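Local coordinates for protein UDP-galactopyranose mutase (Deinococcus radiodurans, PDB 3HDQ) that probably interconverts UDP-galactopyranose and UDP-galactofuranose, using a bound FAD and holding the nucleotide sugar beside the flavin, at residues Pro84-Thr89 and Tyr107-Leu112; Glu308-Thr313 and His318-Val323. All coordinates share one frame; numbering follows the deposited sequence.

Interaction 1 lines the active site and touches both FAD and the bound UDP-galactose. Interaction 2 lies further out, and the two centres are 14 Å apart. They still touch. Tyr107 CE1 is 3.0 Å from His311 O, and Pro84 CA is 4.1 Å from Phe309 CE2, so helix 309-313 packs against Pro84, which lines both pockets, and Tyr107, which bonds the substrate-binding His109. Both interactions reach the same mixed sheet, through strand 111-115 and through strands 305-308 and 320-336. The nearest atoms of the Phe309 side chain and the substrate are about 9 Å apart, and those of the Val323 side chain and FAD about 8 Å. Interaction 2 is therefore a layer behind the pocket.

Interaction 1 of 2, residues Pro84-Thr89 and Tyr107-Leu112; sequences PHIFHT and YQHRVL. With FAD (flavin-adenine dinucleotide), chain L.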
loop_
_atom_site.group_PDB
_atom_site.type_symbol
_atom_site.label_atom_id
_atom_site.label_comp_id
_atom_site.label_asym_id
_atom_site.label_seq_id
_atom_site.Cartn_x
_atom_site.Cartn_y
_atom_site.Cartn_z
ATOM N N PRO A 84 15.279 0.377 10.237
ATOM C CA PRO A 84 14.933 -0.999 10.603
ATOM C C PRO A 84 14.013 -1.033 11.820
ATOM O O PRO A 84 14.329 -0.425 12.843
ATOM C CB PRO A 84 16.285 -1.603 10.972
ATOM C CG PRO A 84 17.107 -0.431 11.437
ATOM C CD PRO A 84 16.662 0.732 10.607
ATOM N N HIS A 85 12.884 -1.724 11.706
ATOM C CA HIS A 85 12.010 -1.963 12.856
ATOM C C HIS A 85 11.925 -3.450 13.218
ATOM O O HIS A 85 11.324 -4.241 12.491
ATOM C CB HIS A 85 10.625 -1.382 12.593
ATOM C CG HIS A 85 10.592 0.111 12.673
ATOM N ND1 HIS A 85 11.382 0.914 11.877
ATOM C CD2 HIS A 85 9.888 0.946 13.471
ATOM C CE1 HIS A 85 11.164 2.180 12.182
ATOM N NE2 HIS A 85 10.260 2.226 13.143
ATOM N N ILE A 86 12.551 -3.821 14.333
ATOM C CA ILE A 86 12.565 -5.205 14.779
ATOM C C ILE A 86 11.606 -5.368 15.971
ATOM O O ILE A 86 11.796 -4.745 17.022
ATOM C CB ILE A 86 14.003 -5.679 15.169
ATOM C CG1 ILE A 86 14.965 -5.642 13.975
ATOM C CG2 ILE A 86 13.970 -7.095 15.709
ATOM C CD1 ILE A 86 15.472 -4.275 13.608
ATOM N N PHE A 87 10.571 -6.189 15.817
ATOM C CA PHE A 87 9.611 -6.325 16.902
ATOM C C PHE A 87 10.103 -7.245 18.014
ATOM O O PHE A 87 10.589 -8.346 17.757
ATOM C CB PHE A 87 8.225 -6.787 16.435
ATOM C CG PHE A 87 7.226 -6.840 17.560
ATOM C CD1 PHE A 87 6.586 -5.686 17.986
ATOM C CD2 PHE A 87 6.979 -8.028 18.237
ATOM C CE1 PHE A 87 5.691 -5.724 19.055
ATOM C CE2 PHE A 87 6.084 -8.074 19.294
ATOM C CZ PHE A 87 5.440 -6.917 19.707
ATOM N N HIS A 88 9.984 -6.783 19.255
ATOM C CA HIS A 88 10.400 -7.587 20.397
ATOM C C HIS A 88 9.612 -7.206 21.631
ATOM O O HIS A 88 9.359 -6.037 21.873
ATOM C CB HIS A 88 11.903 -7.437 20.665
ATOM C CG HIS A 88 12.322 -6.036 20.980
ATOM N ND1 HIS A 88 12.444 -5.570 22.272
ATOM C CD2 HIS A 88 12.639 -4.996 20.172
ATOM C CE1 HIS A 88 12.819 -4.303 22.246
ATOM N NE2 HIS A 88 12.940 -3.929 20.984
ATOM N N THR A 89 9.225 -8.188 22.427
ATOM C CA THR A 89 8.572 -7.850 23.678
ATOM C C THR A 89 8.744 -8.921 24.746
ATOM O O THR A 89 9.036 -10.085 24.438
ATOM C CB THR A 89 7.069 -7.560 23.475
ATOM O OG1 THR A 89 6.518 -7.008 24.680
ATOM C CG2 THR A 89 6.327 -8.833 23.098
ATOM N N TYR A 107 12.476 -14.407 14.691
ATOM C CA TYR A 107 13.703 -13.703 14.355
ATOM C C TYR A 107 14.292 -13.031 15.588
ATOM O O TYR A 107 13.612 -12.301 16.303
ATOM C CB TYR A 107 13.435 -12.663 13.274
ATOM C CG TYR A 107 14.599 -11.750 12.955
ATOM C CD1 TYR A 107 15.708 -12.217 12.258
ATOM C CD2 TYR A 107 14.574 -10.409 13.323
ATOM C CE1 TYR A 107 16.762 -11.377 11.953
ATOM C CE2 TYR A 107 15.617 -9.559 13.019
ATOM C CZ TYR A 107 16.711 -10.043 12.330
ATOM O OH TYR A 107 17.755 -9.194 12.021
ATOM N N GLN A 108 15.564 -13.308 15.834
ATOM C CA GLN A 108 16.292 -12.678 16.916
ATOM C C GLN A 108 17.420 -11.864 16.285
ATOM O O GLN A 108 18.393 -12.422 15.775
ATOM C CB GLN A 108 16.800 -13.740 17.892
ATOM C CG GLN A 108 15.698 -14.643 18.424
ATOM C CD GLN A 108 16.212 -15.762 19.331
ATOM O OE1 GLN A 108 17.234 -16.390 19.040
ATOM N NE2 GLN A 108 15.491 -16.022 20.432
ATOM N N HIS A 109 17.239 -10.542 16.285
ATOM C CA HIS A 109 18.130 -9.570 15.642
ATOM C C HIS A 109 19.522 -9.599 16.271
ATOM O O HIS A 109 19.662 -9.733 17.479
ATOM C CB HIS A 109 17.493 -8.175 15.803
ATOM C CG HIS A 109 18.158 -7.068 15.033
ATOM N ND1 HIS A 109 18.324 -7.096 13.666
ATOM C CD2 HIS A 109 18.617 -5.858 15.440
ATOM C CE1 HIS A 109 18.892 -5.969 13.265
ATOM N NE2 HIS A 109 19.075 -5.196 14.324
ATOM N N ARG A 110 20.549 -9.472 15.441
ATOM C CA ARG A 110 21.920 -9.425 15.924
ATOM C C ARG A 110 22.656 -8.279 15.266
ATOM O O ARG A 110 22.564 -8.075 14.053
ATOM C CB ARG A 110 22.646 -10.746 15.674
ATOM C CG ARG A 110 22.138 -11.870 16.565
ATOM C CD ARG A 110 22.767 -13.190 16.202
ATOM N NE ARG A 110 22.582 -14.198 17.240
ATOM C CZ ARG A 110 21.603 -15.093 17.266
ATOM N NH1 ARG A 110 20.679 -15.104 16.320
ATOM N NH2 ARG A 110 21.542 -15.972 18.254
ATOM N N VAL A 111 23.370 -7.520 16.088
ATOM C CA VAL A 111 24.074 -6.339 15.629
ATOM C C VAL A 111 25.575 -6.494 15.862
ATOM O O VAL A 111 26.007 -7.015 16.897
ATOM C CB VAL A 111 23.564 -5.086 16.362
ATOM C CG1 VAL A 111 24.271 -3.819 15.838
ATOM C CG2 VAL A 111 22.027 -4.988 16.255
ATOM N N LEU A 112 26.361 -6.054 14.889
ATOM C CA LEU A 112 27.804 -6.038 15.023
ATOM C C LEU A 112 28.293 -4.595 15.013
ATOM O O LEU A 112 27.811 -3.776 14.233
ATOM C CB LEU A 112 28.452 -6.831 13.890
ATOM C CG LEU A 112 28.976 -8.261 14.074
ATOM C CD1 LEU A 112 28.323 -9.008 15.212
ATOM C CD2 LEU A 112 28.822 -9.039 12.763
HETATM P PA FAD L . 4.597 7.295 15.128
HETATM O O1A FAD L . 4.967 6.169 14.359
HETATM O O2A FAD L . 5.585 8.285 15.008
HETATM O O5B FAD L . 3.256 7.798 14.544
HETATM C C5B FAD L . 2.674 9.012 14.838
HETATM C C4B FAD L . 1.978 9.475 13.600
HETATM O O4B FAD L . 1.358 10.689 13.830
HETATM C C3B FAD L . 3.000 9.727 12.519
HETATM O O3B FAD L . 2.846 8.887 11.424
HETATM C C2B FAD L . 2.769 11.145 12.116
HETATM O O2B FAD L . 2.809 11.247 10.744
HETATM C C1B FAD L . 1.410 11.440 12.678
HETATM N N9A FAD L . 1.217 12.871 12.892
HETATM C C8A FAD L . 1.965 13.721 13.605
HETATM N N7A FAD L . 1.459 14.926 13.537
HETATM C C5A FAD L . 0.376 14.879 12.777
HETATM C C6A FAD L . -0.537 15.822 12.362
HETATM N N6A FAD L . -0.522 17.014 12.852
HETATM N N1A FAD L . -1.568 15.472 11.566
HETATM C C2A FAD L . -1.698 14.193 11.158
HETATM N N3A FAD L . -0.803 13.269 11.566
HETATM C C4A FAD L . 0.222 13.596 12.349
HETATM N N1 FAD L . 10.897 0.047 17.912
HETATM C C2 FAD L . 11.060 -1.251 18.187
HETATM O O2 FAD L . 10.358 -1.814 18.972
HETATM N N3 FAD L . 12.031 -1.915 17.552
HETATM C C4 FAD L . 12.823 -1.284 16.651
HETATM O O4 FAD L . 13.686 -1.860 16.080
HETATM C C4X FAD L . 12.647 0.027 16.403
HETATM N N5 FAD L . 13.453 0.646 15.517
HETATM C C5X FAD L . 13.275 1.959 15.265
HETATM C C6 FAD L . 14.092 2.578 14.350
HETATM C C7 FAD L . 13.921 3.907 14.084
HETATM C C7M FAD L . 14.794 4.587 13.112
HETATM C C8 FAD L . 12.934 4.611 14.711
HETATM C C8M FAD L . 12.796 6.052 14.393
HETATM C C9 FAD L . 12.109 3.984 15.622
HETATM C C9A FAD L . 12.277 2.654 15.912
HETATM N N10 FAD L . 11.466 2.013 16.804
HETATM C C10 FAD L . 11.671 0.701 17.042
HETATM C "C1'" FAD L . 10.457 2.746 17.610
HETATM C "C2'" FAD L . 9.103 2.836 16.944
HETATM O "O2'" FAD L . 9.296 3.552 15.778
HETATM C "C3'" FAD L . 8.065 3.571 17.786
HETATM O "O3'" FAD L . 7.738 2.959 18.954
HETATM C "C4'" FAD L . 6.731 3.507 17.138
HETATM O "O4'" FAD L . 7.004 3.422 15.774
HETATM C "C5'" FAD L . 5.968 4.737 17.530
HETATM O "O5'" FAD L . 4.598 4.653 17.391
HETATM P P FAD L . 3.756 5.950 17.516
HETATM O O1P FAD L . 2.435 5.686 17.102
HETATM O O2P FAD L . 3.758 6.312 18.882
HETATM O O3P FAD L . 4.445 7.062 16.665
HETATM O O HOH W 1 12.412 -9.786 15.806
#
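Ile86 lies over one face of the His109 imidazole. Its CG1 is 3.7 Å from the ring centroid and 15° off the normal, a CH-pi contact. CD1 continues over the same ring, 3.8 Å from His109 NE2. The other branch, CG2, meets the edge of the Tyr107 ring at CE2, 4.0 Å away. With CG1 anti to the carbonyl carbon (chi1 -63°), CG1 and CD1 lie over the imidazole, while CG2 sits between His109 CB and the edge of Tyr107. The imidazole is gripped at both nitrogens. Its ND1 is hydrogen-bonded to Tyr107 OH at 2.7 Å, and its NE2 to O6' of the bound UDP-galactose. The two bonds together probably limit the rotation of the ring.

The backbone of Ile86 holds the flavin. Its N donates a nearly straight bond to FAD O4 (171°), and its O accepts from FAD N3 at 2.9 Å. The two bonds hold the O4 and N3 side of the isoalloxazine. The protein is a flavoenzyme with a Rossmann-type FAD fold. The segment 84-89 lines both the FAD and the substrate pockets. His85 lays its ring face over the isoalloxazine near C5X, and its NE2 is hydrogen-bonded to the ribityl O2' at 3.1 Å.

Further out, water 1 lies within hydrogen-bonding distance of Phe87 O and Tyr107 O. His85 ND1 is hydrogen-bonded to Gly83 O. His88 stacks with Phe210 and is hydrogen-bonded to Asp212.

Interaction 2 of 2, residues Glu308-Thr313 and His318-Val323; sequences EFKHIT and HQTSVV
Glu308 holds CG anti to its own N (chi1 -175°) and stays extended beyond it, which carries the carboxylate across to Thr320. Thr320 turns OG1 to meet it, with chi1 -170°. The hydroxyl donates to Glu308 OE1 at 2.7 Å, on the lone pair facing away from the other oxygen. Leu289 N also binds OE1, and Leu290 N binds OE2. His311 NE2 adds a weak bond to OE2, so several donors hold the carboxylate. With an alanine here in place of Glu308, the Thr320 hydroxyl and the amides of Leu289 and Leu290 would probably lose their acceptor.

Lys310 bends at its third torsion and brings NZ to 2.9 Å from Gln319 O. The ammonium sits above the carbonyl plane. It is also hydrogen-bonded to His317 O and Glu287 O, so three carbonyls gather round one charge.

Strand 305-308 and strand 320-336 are antiparallel neighbours in the mixed sheet. Glu308 and Val322 form a non-hydrogen-bonded pair, and Glu308 CG packs on Val322 CG1 at 3.9 Å. The chain then turns into the short helix 309-313, whose axis makes 103° with the strand segment. Phe309 N gives a weak bond to Ser321 O. Water 2 accepts from Lys310 N and donates to both Ser321 O and Thr320 OG1. The Phe309 ring, which also touches Ile79, lies obliquely to Val323. Phe309 CZ is 3.6 Å from Val323 CG1.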
loop_
_atom_site.group_PDB
_atom_site.type_symbol
_atom_site.label_atom_id
_atom_site.label_comp_id
_atom_site.label_asym_id
_atom_site.label_seq_id
_atom_site.Cartn_x
_atom_site.Cartn_y
_atom_site.Cartn_z
ATOM N N GLU A 308 20.262 -4.349 6.611
ATOM C CA GLU A 308 19.949 -5.121 5.404
ATOM C C GLU A 308 18.667 -5.900 5.634
ATOM O O GLU A 308 18.634 -6.854 6.411
ATOM C CB GLU A 308 21.091 -6.076 5.047
ATOM C CG GLU A 308 20.889 -6.821 3.739
ATOM C CD GLU A 308 22.091 -7.675 3.363
ATOM O OE1 GLU A 308 22.177 -8.097 2.189
ATOM O OE2 GLU A 308 22.943 -7.923 4.245
ATOM N N PHE A 309 17.615 -5.481 4.945
ATOM C CA PHE A 309 16.270 -5.908 5.282
ATOM C C PHE A 309 15.990 -7.397 5.151
ATOM O O PHE A 309 15.189 -7.934 5.917
ATOM C CB PHE A 309 15.265 -5.080 4.494
ATOM C CG PHE A 309 15.231 -3.651 4.930
ATOM C CD1 PHE A 309 15.674 -2.642 4.094
ATOM C CD2 PHE A 309 14.803 -3.322 6.213
ATOM C CE1 PHE A 309 15.658 -1.324 4.513
ATOM C CE2 PHE A 309 14.795 -2.011 6.644
ATOM C CZ PHE A 309 15.225 -1.010 5.798
ATOM N N LYS A 310 16.651 -8.067 4.209
ATOM C CA LYS A 310 16.393 -9.493 4.009
ATOM C C LYS A 310 16.753 -10.316 5.251
ATOM O O LYS A 310 16.139 -11.353 5.504
ATOM C CB LYS A 310 17.105 -10.029 2.765
ATOM C CG LYS A 310 16.449 -9.629 1.443
ATOM C CD LYS A 310 17.420 -9.811 0.267
ATOM C CE LYS A 310 17.637 -11.278 -0.089
ATOM N NZ LYS A 310 18.656 -11.432 -1.170
ATOM N N HIS A 311 17.725 -9.850 6.036
ATOM C CA HIS A 311 18.046 -10.530 7.290
ATOM C C HIS A 311 16.824 -10.463 8.203
ATOM O O HIS A 311 16.520 -11.403 8.935
ATOM C CB HIS A 311 19.230 -9.867 8.013
ATOM C CG HIS A 311 20.569 -10.124 7.390
ATOM N ND1 HIS A 311 21.304 -11.263 7.644
ATOM C CD2 HIS A 311 21.325 -9.369 6.557
ATOM C CE1 HIS A 311 22.446 -11.206 6.981
ATOM N NE2 HIS A 311 22.480 -10.069 6.311
ATOM N N ILE A 312 16.138 -9.325 8.162
ATOM C CA ILE A 312 15.060 -9.046 9.103
ATOM C C ILE A 312 13.725 -9.637 8.642
ATOM O O ILE A 312 12.974 -10.184 9.442
ATOM C CB ILE A 312 14.926 -7.527 9.353
ATOM C CG1 ILE A 312 16.251 -6.960 9.892
ATOM C CG2 ILE A 312 13.794 -7.256 10.313
ATOM C CD1 ILE A 312 16.523 -5.472 9.529
ATOM N N THR A 313 13.451 -9.548 7.346
ATOM C CA THR A 313 12.190 -10.040 6.797
ATOM C C THR A 313 12.229 -11.524 6.444
ATOM O O THR A 313 11.195 -12.171 6.345
ATOM C CB THR A 313 11.810 -9.281 5.511
ATOM O OG1 THR A 313 12.778 -9.565 4.493
ATOM C CG2 THR A 313 11.775 -7.776 5.770
ATOM N N HIS A 318 17.029 -12.114 -5.438
ATOM C CA HIS A 318 18.376 -12.232 -6.003
ATOM C C HIS A 318 19.172 -10.947 -5.821
ATOM O O HIS A 318 20.385 -10.927 -6.008
ATOM C CB HIS A 318 18.341 -12.647 -7.483
ATOM C CG HIS A 318 17.851 -11.572 -8.394
ATOM N ND1 HIS A 318 16.548 -11.122 -8.378
ATOM C CD2 HIS A 318 18.490 -10.846 -9.343
ATOM C CE1 HIS A 318 16.404 -10.167 -9.281
ATOM N NE2 HIS A 318 17.568 -9.981 -9.880
ATOM N N GLN A 319 18.480 -9.878 -5.453
ATOM C CA GLN A 319 19.153 -8.657 -5.042
ATOM C C GLN A 319 18.923 -8.386 -3.567
ATOM O O GLN A 319 18.278 -9.173 -2.882
ATOM C CB GLN A 319 18.682 -7.481 -5.878
ATOM C CG GLN A 319 18.974 -7.677 -7.341
ATOM C CD GLN A 319 18.401 -6.582 -8.177
ATOM O OE1 GLN A 319 17.220 -6.259 -8.062
ATOM N NE2 GLN A 319 19.229 -5.994 -9.030
ATOM N N THR A 320 19.468 -7.278 -3.078
ATOM C CA THR A 320 19.323 -6.936 -1.678
ATOM C C THR A 320 19.226 -5.426 -1.529
ATOM O O THR A 320 19.860 -4.678 -2.278
ATOM C CB THR A 320 20.487 -7.507 -0.820
ATOM O OG1 THR A 320 20.184 -7.353 0.569
ATOM C CG2 THR A 320 21.785 -6.801 -1.122
ATOM N N SER A 321 18.402 -4.980 -0.585
ATOM C CA SER A 321 18.269 -3.555 -0.297
ATOM C C SER A 321 18.706 -3.218 1.127
ATOM O O SER A 321 18.373 -3.923 2.085
ATOM C CB SER A 321 16.828 -3.078 -0.515
ATOM O OG SER A 321 16.477 -3.142 -1.873
ATOM N N VAL A 322 19.437 -2.118 1.250
ATOM C CA VAL A 322 19.951 -1.666 2.534
ATOM C C VAL A 322 19.622 -0.193 2.754
ATOM O O VAL A 322 19.323 0.538 1.803
ATOM C CB VAL A 322 21.485 -1.838 2.612
ATOM C CG1 VAL A 322 21.873 -3.273 2.360
ATOM C CG2 VAL A 322 22.180 -0.906 1.619
ATOM N N VAL A 323 19.694 0.235 4.014
ATOM C CA VAL A 323 19.523 1.634 4.369
ATOM C C VAL A 323 20.642 2.125 5.294
ATOM O O VAL A 323 21.013 1.445 6.260
ATOM C CB VAL A 323 18.157 1.890 5.048
ATOM C CG1 VAL A 323 18.067 1.148 6.382
ATOM C CG2 VAL A 323 17.939 3.383 5.242
HETATM O O HOH W 2 17.899 -6.719 1.916
#